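Local coordinates for germination protein YpeB (Bacillus megaterium QM B1551, PDB 5BOI) that takes part in the germination of Bacillus spores, its C-terminal, PepSY-containing part probably having an inhibitory role, at residues A[90-95]-A[137-142]; A[7-12]-A[41-46]; A[162-167]-A[198-203]. All coordinates share one frame; numbering follows the deposited sequence.

Interaction 1. Residues A[90-95]-A[137-142]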
ATOM      1  N   ASN A  90      10.580  -5.849   5.781  1.00 33.49           N
ATOM      2  CA  ASN A  90      10.169  -7.196   6.182  1.00 39.99           C
ATOM      3  C   ASN A  90       9.057  -7.191   7.213  1.00 39.70           C
ATOM      4  O   ASN A  90       8.118  -7.997   7.131  1.00 34.36           O
ATOM      5  CB  ASN A  90      11.368  -7.980   6.718  1.00 33.30           C
ATOM      6  CG  ASN A  90      12.352  -8.332   5.629  1.00 52.88           C
ATOM      7  OD1 ASN A  90      11.996  -8.356   4.448  1.00 59.27           O
ATOM      8  ND2 ASN A  90      13.595  -8.609   6.014  1.00 57.73           N
ATOM      9  N   LYS A  91       9.180  -6.288   8.180  1.00 37.30           N
ATOM     10  CA  LYS A  91       8.181  -6.112   9.224  1.00 45.57           C
ATOM     11  C   LYS A  91       6.838  -5.643   8.667  1.00 31.78           C
ATOM     12  O   LYS A  91       5.774  -6.101   9.113  1.00 36.35           O
ATOM     13  CB  LYS A  91       8.694  -5.127  10.262  1.00 39.69           C
ATOM     14  CG  LYS A  91       9.882  -5.678  11.064  1.00 47.15           C
ATOM     15  CD  LYS A  91      10.172  -4.822  12.282  1.00 51.22           C
ATOM     16  CE  LYS A  91      11.147  -5.524  13.229  1.00 61.76           C
ATOM     17  NZ  LYS A  91      12.474  -5.806  12.614  1.00 69.46           N
ATOM     18  N   ALA A  92       6.904  -4.765   7.674  1.00 29.72           N
ATOM     19  CA  ALA A  92       5.702  -4.282   6.987  1.00 33.88           C
ATOM     20  C   ALA A  92       5.020  -5.450   6.264  1.00 33.06           C
ATOM     21  O   ALA A  92       3.809  -5.649   6.363  1.00 31.48           O
ATOM     22  CB  ALA A  92       6.046  -3.164   6.016  1.00 31.33           C
ATOM     23  N   THR A  93       5.812  -6.232   5.549  1.00 28.28           N
ATOM     24  CA  THR A  93       5.264  -7.378   4.824  1.00 37.19           C
ATOM     25  C   THR A  93       4.590  -8.357   5.801  1.00 42.81           C
ATOM     26  O   THR A  93       3.476  -8.839   5.552  1.00 37.94           O
ATOM     27  CB  THR A  93       6.368  -8.085   4.025  1.00 34.52           C
ATOM     28  OG1 THR A  93       6.947  -7.146   3.088  1.00 32.24           O
ATOM     29  CG2 THR A  93       5.806  -9.326   3.300  1.00 36.31           C
ATOM     30  N   LYS A  94       5.243  -8.618   6.932  1.00 38.34           N
ATOM     31  CA  LYS A  94       4.712  -9.564   7.918  1.00 45.89           C
ATOM     32  C   LYS A  94       3.416  -9.053   8.533  1.00 40.67           C
ATOM     33  O   LYS A  94       2.464  -9.813   8.743  1.00 42.59           O
ATOM     34  CB  LYS A  94       5.725  -9.813   9.038  1.00 44.20           C
ATOM     35  CG  LYS A  94       5.166 -10.730  10.144  1.00 51.14           C
ATOM     36  CD  LYS A  94       6.028 -10.734  11.400  1.00 63.64           C
ATOM     37  CE  LYS A  94       5.476 -11.710  12.462  1.00 60.36           C
ATOM     38  NZ  LYS A  94       4.947 -12.981  11.876  1.00 65.30           N
ATOM     39  N   PHE A  95       3.395  -7.757   8.822  1.00 36.64           N
ATOM     40  CA  PHE A  95       2.228  -7.126   9.418  1.00 39.32           C
ATOM     41  C   PHE A  95       0.999  -7.341   8.534  1.00 34.23           C
ATOM     42  O   PHE A  95      -0.053  -7.774   9.025  1.00 35.08           O
ATOM     43  CB  PHE A  95       2.468  -5.631   9.628  1.00 33.37           C
ATOM     44  CG  PHE A  95       1.279  -4.902  10.177  1.00 33.57           C
ATOM     45  CD1 PHE A  95       1.055  -4.853  11.540  1.00 38.02           C
ATOM     46  CD2 PHE A  95       0.391  -4.259   9.336  1.00 39.53           C
ATOM     47  CE1 PHE A  95      -0.033  -4.182  12.053  1.00 38.19           C
ATOM     48  CE2 PHE A  95      -0.709  -3.583   9.851  1.00 41.51           C
ATOM     49  CZ  PHE A  95      -0.913  -3.551  11.221  1.00 37.74           C
ATOM     50  N   MET A 137       1.951   2.096   3.764  1.00 26.20           N
ATOM     51  CA  MET A 137       2.363   1.857   5.147  1.00 29.17           C
ATOM     52  C   MET A 137       3.517   2.748   5.520  1.00 30.01           C
ATOM     53  O   MET A 137       4.378   3.025   4.684  1.00 32.52           O
ATOM     54  CB  MET A 137       2.786   0.415   5.353  1.00 37.85           C
ATOM     55  CG  MET A 137       1.785  -0.605   4.934  1.00 55.38           C
ATOM     56  SD  MET A 137       2.267  -2.131   5.715  1.00 62.41           S
ATOM     57  CE  MET A 137       2.101  -1.701   7.447  1.00 50.56           C
ATOM     58  N   LYS A 138       3.541   3.168   6.787  1.00 29.08           N
ATOM     59  CA  LYS A 138       4.647   3.924   7.338  1.00 29.51           C
ATOM     60  C   LYS A 138       5.056   3.219   8.631  1.00 31.24           C
ATOM     61  O   LYS A 138       4.207   2.894   9.468  1.00 31.97           O
ATOM     62  CB  LYS A 138       4.268   5.382   7.603  1.00 31.96           C
ATOM     63  CG  LYS A 138       3.907   6.158   6.333  1.00 37.00           C
ATOM     64  CD  LYS A 138       3.367   7.538   6.650  1.00 44.69           C
ATOM     65  CE  LYS A 138       2.880   8.220   5.372  1.00 55.55           C
ATOM     66  NZ  LYS A 138       2.233   9.540   5.624  1.00 56.37           N
ATOM     67  N   MET A 139       6.351   2.946   8.751  0.63 27.72           N
ATOM     68  CA  MET A 139       6.890   2.200   9.883  0.63 29.92           C
ATOM     69  C   MET A 139       7.878   3.055  10.662  0.63 29.28           C
ATOM     70  O   MET A 139       8.625   3.821  10.075  0.63 29.78           O
ATOM     71  CB  MET A 139       7.600   0.926   9.413  0.63 28.20           C
ATOM     72  CG  MET A 139       6.854   0.092   8.388  0.63 23.60           C
ATOM     73  SD  MET A 139       5.356  -0.628   9.049  0.63 30.12           S
ATOM     74  CE  MET A 139       6.032  -1.862  10.149  0.63 35.97           C
ATOM     75  N   SER A 140       7.895   2.911  11.983  1.00 26.45           N
ATOM     76  CA  SER A 140       8.932   3.538  12.794  1.00 29.11           C
ATOM     77  C   SER A 140      10.240   2.796  12.600  1.00 29.85           C
ATOM     78  O   SER A 140      10.290   1.591  12.785  1.00 28.80           O
ATOM     79  CB  SER A 140       8.564   3.510  14.275  1.00 29.59           C
ATOM     80  OG  SER A 140       9.725   3.828  15.051  1.00 29.11           O
ATOM     81  N   LEU A 141      11.312   3.497  12.270  1.00 26.41           N
ATOM     82  CA  LEU A 141      12.618   2.839  12.248  1.00 28.14           C
ATOM     83  C   LEU A 141      13.271   2.723  13.634  1.00 31.53           C
ATOM     84  O   LEU A 141      14.388   2.209  13.738  1.00 30.39           O
ATOM     85  CB  LEU A 141      13.560   3.556  11.283  1.00 31.20           C
ATOM     86  CG  LEU A 141      13.084   3.559   9.815  1.00 30.02           C
ATOM     87  CD1 LEU A 141      14.116   4.233   8.945  1.00 27.18           C
ATOM     88  CD2 LEU A 141      12.774   2.154   9.298  1.00 31.27           C
ATOM     89  N   GLU A 142      12.590   3.183  14.687  1.00 27.67           N
ATOM     90  CA  GLU A 142      13.118   3.039  16.058  1.00 27.41           C
ATOM     91  C   GLU A 142      12.815   1.653  16.599  1.00 32.51           C
ATOM     92  O   GLU A 142      13.641   1.051  17.315  1.00 36.38           O
ATOM     93  CB  GLU A 142      12.532   4.109  17.003  1.00 31.24           C
ATOM     94  CG  GLU A 142      13.160   4.173  18.390  1.00 37.69           C
ATOM     95  CD  GLU A 142      12.826   5.475  19.125  1.00 48.03           C
ATOM     96  OE1 GLU A 142      12.356   5.416  20.279  1.00 54.92           O
ATOM     97  OE2 GLU A 142      13.027   6.565  18.542  1.00 41.75           O
TER
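Phe95 N donates to Lys91 O at 2.9 Å, one turn of the helix through residues 90-95, and both residues of this bond touch methionines of strand 137-140. Between them Ala92 points its CB at the strand, 3.9 Å from Met137 SD. The thioether of Met137 bends at its last torsion (chi3 63°), which brings CE to the Phe95 ring, 3.6 Å from Phe95 CD2; this methyl approaches the ring obliquely. Met139 has two conformers, and its contacts hold for one of them: folded at both outer torsions, it places SD 4.0 Å from Ala92 CB and CE 3.9 Å from Ala92 N, close to Lys91 CB. Ala92 CB thus has a methionine sulfur near it from both Met137 and Met139. The long Lys91 chain starts toward the strand but carries its amine away. Phe118 and Val146 on the neighbouring strands extend the apolar layer, while the Phe95 ring also stacks on His99 and meets Phe22 edge-to-face. The axes of the short segments 90-95 and 137-140 are 9.4 Å apart at 124°. This is helix-on-sheet packing, helix 85-98 lying across antiparallel strands 115-123, 134-140 and 146-150, as in a PepSY domain.

Interaction 2. Residues A[7-12]-A[41-46]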
ATOM      1  N   GLY A   7     -20.205  -9.174   6.882  1.00108.77           N
ATOM      2  CA  GLY A   7     -20.188  -7.940   6.118  1.00108.92           C
ATOM      3  C   GLY A   7     -21.343  -7.023   6.472  1.00113.66           C
ATOM      4  O   GLY A   7     -21.719  -6.152   5.687  1.00117.50           O
ATOM      5  N   ARG A   8     -21.910  -7.219   7.656  1.00113.98           N
ATOM      6  CA  ARG A   8     -23.004  -6.377   8.125  1.00112.00           C
ATOM      7  C   ARG A   8     -22.463  -5.061   8.668  1.00113.03           C
ATOM      8  O   ARG A   8     -21.283  -4.753   8.510  1.00100.86           O
ATOM      9  CB  ARG A   8     -23.816  -7.102   9.189  1.00111.64           C
ATOM     10  N   GLU A   9     -23.329  -4.281   9.303  1.00127.03           N
ATOM     11  CA  GLU A   9     -22.878  -3.089  10.003  1.00128.57           C
ATOM     12  C   GLU A   9     -22.254  -3.509  11.324  1.00118.32           C
ATOM     13  O   GLU A   9     -22.513  -4.605  11.820  1.00129.17           O
ATOM     14  CB  GLU A   9     -24.032  -2.114  10.237  1.00137.45           C
ATOM     15  CG  GLU A   9     -23.613  -0.651  10.248  1.00139.84           C
ATOM     16  CD  GLU A   9     -24.560   0.232   9.462  1.00141.13           C
ATOM     17  OE1 GLU A   9     -25.535   0.738  10.057  1.00144.36           O
ATOM     18  OE2 GLU A   9     -24.329   0.422   8.249  1.00138.74           O
ATOM     19  N   VAL A  10     -21.415  -2.647  11.884  1.00 95.50           N
ATOM     20  CA  VAL A  10     -20.830  -2.908  13.190  1.00 83.72           C
ATOM     21  C   VAL A  10     -21.099  -1.729  14.120  1.00 87.49           C
ATOM     22  O   VAL A  10     -21.181  -0.582  13.678  1.00 85.09           O
ATOM     23  CB  VAL A  10     -19.315  -3.178  13.094  1.00 76.76           C
ATOM     24  CG1 VAL A  10     -19.047  -4.351  12.164  1.00 67.42           C
ATOM     25  CG2 VAL A  10     -18.570  -1.934  12.615  1.00 67.44           C
ATOM     26  N   SER A  11     -21.262  -2.013  15.408  1.00 99.81           N
ATOM     27  CA  SER A  11     -21.519  -0.951  16.369  1.00113.71           C
ATOM     28  C   SER A  11     -20.203  -0.374  16.872  1.00116.60           C
ATOM     29  O   SER A  11     -19.154  -1.010  16.765  1.00120.85           O
ATOM     30  CB  SER A  11     -22.369  -1.458  17.537  1.00121.57           C
ATOM     31  OG  SER A  11     -21.689  -2.453  18.281  1.00124.93           O
ATOM     32  N   GLU A  12     -20.273   0.831  17.429  1.00112.68           N
ATOM     33  CA  GLU A  12     -19.093   1.570  17.865  1.00113.62           C
ATOM     34  C   GLU A  12     -18.238   0.793  18.868  1.00118.65           C
ATOM     35  O   GLU A  12     -17.061   1.103  19.063  1.00116.02           O
ATOM     36  CB  GLU A  12     -19.515   2.911  18.467  1.00112.09           C
ATOM     37  CG  GLU A  12     -20.511   3.675  17.608  1.00110.52           C
ATOM     38  CD  GLU A  12     -20.766   5.084  18.107  1.00107.57           C
ATOM     39  OE1 GLU A  12     -21.830   5.650  17.778  1.00106.04           O
ATOM     40  OE2 GLU A  12     -19.899   5.625  18.824  1.00106.12           O
ATOM     41  N   ASP A  41     -20.037  11.020   2.504  1.00 88.59           N
ATOM     42  CA  ASP A  41     -19.985  10.169   1.320  1.00 94.19           C
ATOM     43  C   ASP A  41     -19.770   8.706   1.715  1.00 94.68           C
ATOM     44  O   ASP A  41     -20.242   7.793   1.037  1.00 94.81           O
ATOM     45  CB  ASP A  41     -18.867  10.623   0.375  1.00 92.10           C
ATOM     46  CG  ASP A  41     -19.082  12.028  -0.159  1.00 93.93           C
ATOM     47  OD1 ASP A  41     -20.252  12.431  -0.335  1.00 97.69           O
ATOM     48  OD2 ASP A  41     -18.077  12.730  -0.406  1.00 90.95           O
ATOM     49  N   TYR A  42     -19.050   8.492   2.814  1.00 91.39           N
ATOM     50  CA  TYR A  42     -18.728   7.144   3.272  1.00 89.94           C
ATOM     51  C   TYR A  42     -19.102   6.940   4.734  1.00 94.43           C
ATOM     52  O   TYR A  42     -18.928   7.833   5.563  1.00 92.96           O
ATOM     53  CB  TYR A  42     -17.238   6.853   3.079  1.00 83.96           C
ATOM     54  CG  TYR A  42     -16.798   6.826   1.633  1.00 81.55           C
ATOM     55  CD1 TYR A  42     -16.958   5.684   0.858  1.00 81.43           C
ATOM     56  CD2 TYR A  42     -16.219   7.944   1.043  1.00 76.82           C
ATOM     57  CE1 TYR A  42     -16.555   5.658  -0.466  1.00 77.07           C
ATOM     58  CE2 TYR A  42     -15.814   7.926  -0.277  1.00 73.22           C
ATOM     59  CZ  TYR A  42     -15.984   6.780  -1.026  1.00 74.74           C
ATOM     60  OH  TYR A  42     -15.581   6.758  -2.341  1.00 80.70           O
ATOM     61  N   GLU A  43     -19.611   5.752   5.043  1.00 98.81           N
ATOM     62  CA  GLU A  43     -19.969   5.415   6.411  1.00105.67           C
ATOM     63  C   GLU A  43     -18.744   4.892   7.140  1.00 91.56           C
ATOM     64  O   GLU A  43     -18.300   3.766   6.908  1.00 90.14           O
ATOM     65  CB  GLU A  43     -21.097   4.389   6.435  1.00123.51           C
ATOM     66  CG  GLU A  43     -22.403   4.930   5.884  1.00114.92           C
ATOM     67  CD  GLU A  43     -23.517   3.908   5.915  1.00107.87           C
ATOM     68  OE1 GLU A  43     -23.356   2.831   5.300  1.00104.01           O
ATOM     69  OE2 GLU A  43     -24.558   4.188   6.546  1.00108.32           O
ATOM     70  N   VAL A  44     -18.198   5.725   8.019  1.00 82.93           N
ATOM     71  CA  VAL A  44     -16.928   5.443   8.679  1.00 67.49           C
ATOM     72  C   VAL A  44     -16.968   5.856  10.156  1.00 68.43           C
ATOM     73  O   VAL A  44     -17.619   6.843  10.512  1.00 72.66           O
ATOM     74  CB  VAL A  44     -15.766   6.174   7.948  1.00 83.04           C
ATOM     75  CG1 VAL A  44     -14.484   6.161   8.767  1.00 84.66           C
ATOM     76  CG2 VAL A  44     -15.527   5.568   6.572  1.00 79.80           C
ATOM     77  N   TYR A  45     -16.299   5.082  11.011  1.00 61.73           N
ATOM     78  CA  TYR A  45     -16.055   5.483  12.394  1.00 63.73           C
ATOM     79  C   TYR A  45     -14.676   6.112  12.555  1.00 64.91           C
ATOM     80  O   TYR A  45     -13.660   5.454  12.333  1.00 69.31           O
ATOM     81  CB  TYR A  45     -16.176   4.292  13.347  1.00 73.68           C
ATOM     82  CG  TYR A  45     -17.561   3.699  13.409  1.00 85.26           C
ATOM     83  CD1 TYR A  45     -18.547   4.295  14.185  1.00 90.85           C
ATOM     84  CD2 TYR A  45     -17.870   2.521  12.744  1.00 86.59           C
ATOM     85  CE1 TYR A  45     -19.816   3.765  14.256  1.00 95.40           C
ATOM     86  CE2 TYR A  45     -19.139   1.972  12.826  1.00 92.66           C
ATOM     87  CZ  TYR A  45     -20.106   2.603  13.580  1.00 96.87           C
ATOM     88  OH  TYR A  45     -21.372   2.076  13.664  1.00103.12           O
ATOM     89  N   SER A  46     -14.640   7.385  12.936  1.00 60.56           N
ATOM     90  CA  SER A  46     -13.374   8.082  13.170  1.00 62.06           C
ATOM     91  C   SER A  46     -12.961   7.974  14.631  1.00 66.05           C
ATOM     92  O   SER A  46     -13.639   8.499  15.515  1.00 70.30           O
ATOM     93  CB  SER A  46     -13.477   9.556  12.770  1.00 59.95           C
ATOM     94  OG  SER A  46     -13.276   9.729  11.380  1.00 59.31           O
TER
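Segment 7-12 is irregular and runs beside 41-46 roughly in the same sense, the touching parts 28° apart, without backbone pairing between them. The gap narrows along the way: the CA atoms of Glu9 and Glu43 are 9.7 Å apart, those of Glu12 and Tyr45 7.4 Å. Tyr45, on the strand that begins at residue 44, bridges it. Its CG stands anti to the carbonyl carbon (chi1 -64°), and the ring extends to the loop, where Tyr45 OH donates to Val10 O at 2.7 Å. The hydroxyl lies in the carbonyl plane and almost in line with the C=O bond, at 159°. Beside this bond Val10 CG2 sits 4.0 Å from Tyr45 CE2, and on the other side of the hydroxyl Glu12 CG comes within 3.4 Å of Tyr45 CE1, the two side chains crossing at about a right angle. Ile33 of strand 30-35 touches both Tyr45 and Glu12, and Gln64 shares backbone hydrogen bonds with Val10 and Glu43. A phenylalanine in place of Tyr45 would probably keep the ring contacts but leave Val10 O without the hydroxyl that ties the loop to the strand. Farther out, Glu9 and Glu43 turn their carboxylates nearly perpendicular, with Glu9 OE2 3.9 Å from Glu43 OE1. At this exposed edge the like charges probably repel, tempered by solvent, so between these two segments the attraction comes from the hydroxyl-to-carbonyl bond and from the aliphatic carbons of Val10 and Glu12 against the ring, with Gln64 bonded to both segments.

Interaction 3. Residues A[162-167]-A[198-203]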
ATOM      1  N   ASP A 162     -11.669  -8.595 -15.725  1.00 70.33           N
ATOM      2  CA  ASP A 162     -11.253  -9.669 -16.623  1.00 79.15           C
ATOM      3  C   ASP A 162     -10.170  -9.079 -17.511  1.00 78.73           C
ATOM      4  O   ASP A 162     -10.446  -8.304 -18.416  1.00 88.91           O
ATOM      5  CB  ASP A 162     -12.407 -10.248 -17.451  1.00 85.40           C
ATOM      6  CG  ASP A 162     -11.918 -11.158 -18.575  1.00 92.85           C
ATOM      7  OD1 ASP A 162     -11.356 -12.237 -18.272  1.00 94.34           O
ATOM      8  OD2 ASP A 162     -12.133 -10.833 -19.760  1.00 98.68           O
ATOM      9  N   ILE A 163      -8.931  -9.459 -17.229  1.00 58.11           N
ATOM     10  CA  ILE A 163      -7.756  -8.872 -17.853  1.00 50.09           C
ATOM     11  C   ILE A 163      -7.515  -9.437 -19.249  1.00 54.97           C
ATOM     12  O   ILE A 163      -7.518 -10.658 -19.433  1.00 50.76           O
ATOM     13  CB  ILE A 163      -6.528  -9.089 -16.946  1.00 47.90           C
ATOM     14  CG1 ILE A 163      -6.792  -8.412 -15.597  1.00 51.83           C
ATOM     15  CG2 ILE A 163      -5.245  -8.593 -17.600  1.00 44.97           C
ATOM     16  CD1 ILE A 163      -5.819  -8.769 -14.531  1.00 41.89           C
ATOM     17  N   PRO A 164      -7.327  -8.543 -20.245  1.00 51.03           N
ATOM     18  CA  PRO A 164      -7.186  -8.954 -21.646  1.00 55.44           C
ATOM     19  C   PRO A 164      -5.848  -9.629 -21.912  1.00 48.92           C
ATOM     20  O   PRO A 164      -4.913  -9.506 -21.117  1.00 39.83           O
ATOM     21  CB  PRO A 164      -7.284  -7.630 -22.410  1.00 57.02           C
ATOM     22  CG  PRO A 164      -6.750  -6.626 -21.452  1.00 64.74           C
ATOM     23  CD  PRO A 164      -7.218  -7.079 -20.093  1.00 56.81           C
ATOM     24  N   LYS A 165      -5.767 -10.330 -23.034  1.00 46.84           N
ATOM     25  CA  LYS A 165      -4.524 -10.943 -23.471  1.00 49.28           C
ATOM     26  C   LYS A 165      -3.639  -9.887 -24.132  1.00 35.65           C
ATOM     27  O   LYS A 165      -4.141  -9.019 -24.848  1.00 48.35           O
ATOM     28  CB  LYS A 165      -4.812 -12.096 -24.440  1.00 55.11           C
ATOM     29  CG  LYS A 165      -3.664 -13.070 -24.642  1.00 64.68           C
ATOM     30  CD  LYS A 165      -4.100 -14.249 -25.504  1.00 72.19           C
ATOM     31  CE  LYS A 165      -5.421 -14.822 -25.007  1.00 76.07           C
ATOM     32  NZ  LYS A 165      -5.260 -16.152 -24.344  1.00 78.46           N
ATOM     33  N   PRO A 166      -2.321  -9.948 -23.892  1.00 37.12           N
ATOM     34  CA  PRO A 166      -1.447  -9.012 -24.603  1.00 37.38           C
ATOM     35  C   PRO A 166      -1.508  -9.249 -26.084  1.00 37.13           C
ATOM     36  O   PRO A 166      -1.720 -10.393 -26.505  1.00 37.56           O
ATOM     37  CB  PRO A 166      -0.050  -9.345 -24.077  1.00 37.20           C
ATOM     38  CG  PRO A 166      -0.281 -10.004 -22.763  1.00 41.17           C
ATOM     39  CD  PRO A 166      -1.595 -10.713 -22.861  1.00 38.13           C
ATOM     40  N   LYS A 167      -1.312  -8.191 -26.858  1.00 30.42           N
ATOM     41  CA  LYS A 167      -1.200  -8.309 -28.317  1.00 34.63           C
ATOM     42  C   LYS A 167       0.261  -8.462 -28.768  1.00 32.14           C
ATOM     43  O   LYS A 167       0.519  -8.819 -29.927  1.00 33.34           O
ATOM     44  CB  LYS A 167      -1.804  -7.100 -29.044  1.00 39.52           C
ATOM     45  CG  LYS A 167      -3.195  -6.657 -28.633  1.00 48.36           C
ATOM     46  CD  LYS A 167      -4.269  -7.668 -28.923  1.00 61.31           C
ATOM     47  CE  LYS A 167      -5.625  -7.035 -28.680  1.00 67.48           C
ATOM     48  NZ  LYS A 167      -5.773  -6.626 -27.257  1.00 74.08           N
ATOM     49  N   GLU A 198      -7.296   2.359 -17.097  1.00 36.07           N
ATOM     50  CA  GLU A 198      -6.499   1.151 -16.859  1.00 33.95           C
ATOM     51  C   GLU A 198      -5.992   0.510 -18.154  1.00 29.95           C
ATOM     52  O   GLU A 198      -6.742   0.277 -19.102  1.00 36.26           O
ATOM     53  CB  GLU A 198      -7.301   0.146 -16.031  1.00 41.08           C
ATOM     54  CG  GLU A 198      -7.543   0.668 -14.608  1.00 52.50           C
ATOM     55  CD  GLU A 198      -8.055  -0.377 -13.637  1.00 56.30           C
ATOM     56  OE1 GLU A 198      -8.343  -1.517 -14.057  1.00 56.00           O
ATOM     57  OE2 GLU A 198      -8.179  -0.038 -12.439  1.00 54.83           O
ATOM     58  N   VAL A 199      -4.693   0.251 -18.175  1.00 30.38           N
ATOM     59  CA  VAL A 199      -3.994  -0.296 -19.327  1.00 28.73           C
ATOM     60  C   VAL A 199      -3.122  -1.479 -18.913  1.00 30.69           C
ATOM     61  O   VAL A 199      -2.465  -1.416 -17.877  1.00 28.70           O
ATOM     62  CB  VAL A 199      -3.120   0.795 -19.989  1.00 34.08           C
ATOM     63  CG1 VAL A 199      -2.110   0.182 -20.929  1.00 42.49           C
ATOM     64  CG2 VAL A 199      -4.018   1.786 -20.755  1.00 47.04           C
ATOM     65  N   LEU A 200      -3.136  -2.556 -19.696  1.00 26.62           N
ATOM     66  CA  LEU A 200      -2.262  -3.699 -19.412  1.00 26.80           C
ATOM     67  C   LEU A 200      -0.865  -3.445 -19.969  1.00 28.25           C
ATOM     68  O   LEU A 200      -0.725  -3.074 -21.137  1.00 30.96           O
ATOM     69  CB  LEU A 200      -2.832  -4.992 -20.013  1.00 28.28           C
ATOM     70  CG  LEU A 200      -2.079  -6.294 -19.716  1.00 28.37           C
ATOM     71  CD1 LEU A 200      -2.156  -6.685 -18.235  1.00 28.01           C
ATOM     72  CD2 LEU A 200      -2.600  -7.448 -20.599  1.00 32.13           C
ATOM     73  N   CYS A 201       0.158  -3.667 -19.141  1.00 23.11           N
ATOM     74  CA  CYS A 201       1.559  -3.427 -19.515  1.00 26.04           C
ATOM     75  C   CYS A 201       2.490  -4.562 -19.129  1.00 25.87           C
ATOM     76  O   CYS A 201       2.235  -5.283 -18.172  1.00 28.99           O
ATOM     77  CB  CYS A 201       2.106  -2.161 -18.838  1.00 28.65           C
ATOM     78  SG  CYS A 201       1.237  -0.632 -19.177  1.00 32.75           S
ATOM     79  N   TYR A 202       3.607  -4.694 -19.834  1.00 23.35           N
ATOM     80  CA  TYR A 202       4.725  -5.470 -19.286  1.00 22.99           C
ATOM     81  C   TYR A 202       5.530  -4.513 -18.424  1.00 28.13           C
ATOM     82  O   TYR A 202       5.901  -3.432 -18.895  1.00 26.75           O
ATOM     83  CB  TYR A 202       5.615  -6.025 -20.388  1.00 25.24           C
ATOM     84  CG  TYR A 202       4.938  -7.097 -21.205  1.00 27.09           C
ATOM     85  CD1 TYR A 202       4.903  -8.394 -20.746  1.00 24.69           C
ATOM     86  CD2 TYR A 202       4.336  -6.798 -22.428  1.00 29.79           C
ATOM     87  CE1 TYR A 202       4.264  -9.397 -21.477  1.00 25.34           C
ATOM     88  CE2 TYR A 202       3.712  -7.788 -23.195  1.00 26.27           C
ATOM     89  CZ  TYR A 202       3.672  -9.097 -22.699  1.00 29.97           C
ATOM     90  OH  TYR A 202       3.049 -10.109 -23.421  1.00 30.90           O
ATOM     91  N   GLU A 203       5.787  -4.906 -17.183  1.00 21.67           N
ATOM     92  CA  GLU A 203       6.572  -4.104 -16.258  1.00 21.70           C
ATOM     93  C   GLU A 203       7.984  -4.670 -16.195  1.00 26.33           C
ATOM     94  O   GLU A 203       8.160  -5.865 -15.986  1.00 27.47           O
ATOM     95  CB  GLU A 203       5.935  -4.114 -14.865  1.00 26.74           C
ATOM     96  CG  GLU A 203       6.791  -3.457 -13.798  1.00 43.67           C
ATOM     97  CD  GLU A 203       6.579  -4.089 -12.442  1.00 49.08           C
ATOM     98  OE1 GLU A 203       5.404  -4.323 -12.080  1.00 35.25           O
ATOM     99  OE2 GLU A 203       7.581  -4.352 -11.742  1.00 62.29           O
TER
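Ile163 sets its CG2 methyl against Leu200, 3.7 Å from Leu200 CD1, the two side chains crossing at about a right angle. Ile190 of strand 182-192 and Thr124 also touch Ile163, and a sulfate ion, probably from the crystallisation liquor, lies about 4 Å from its side chain. Pro164 follows, and here the backbone does the touching: Pro164 O is 3.1 Å from Leu200 CD2, a tight approach of a carbonyl to a methyl, while Pro164 CG stays at 4.3 Å from the same methyl. In Leu200, CG stands anti to the backbone N (chi1 -176°), and chi2 of 67° sets CD1 nearest Ile163 and CD2 nearest the prolines. The segment drapes over one face of strand 198-208, residues 163-166 running at 49° to residues 200-202, as the connection leading into helix 170-175 and the C-terminal PepSY unit, in which strands 182-192, 198-208 and 211-218 form antiparallel pairs. Pro166 then turns its ring inward, between Leu200 and Tyr202: Pro166 CG lies 4.1 Å from Leu200 CD2, and Pro166 CB packs 3.3 Å from Tyr202 OH. The proline and tyrosine side chains meet at about a right angle, the pyrrolidine touching the hydroxyl end of the phenol. That hydroxyl is hydrogen-bonded to Ile168 O, which fixes the polar end of Tyr202 just beyond Pro166. Past it, the Lys167 backbone bonds to Ala219, a residue that also pairs with Leu200 and touches the Pro166 ring.

The three contacts follow one another along the chain, in the order interaction 2, interaction 1, interaction 3, and none touches another. Interaction 1 is the most central, about 12 Å from the centre of the chain, with interactions 2 and 3 farther out at about 22 and 21 Å. Centres of interactions 1 and 2 are about 27 Å apart, 1 and 3 about 31 Å, 2 and 3 about 35 Å; nearest atoms remain about 14 to 16 Å apart. Interactions 1 and 2 belong to the YpeB PepSY1-PepSY2 region, whereas interaction 3 packs the connection after helix 152-156 against a strand of the C-terminal PepSY region. Interactions 1 and 3 lie on opposite sides of the chain's centre.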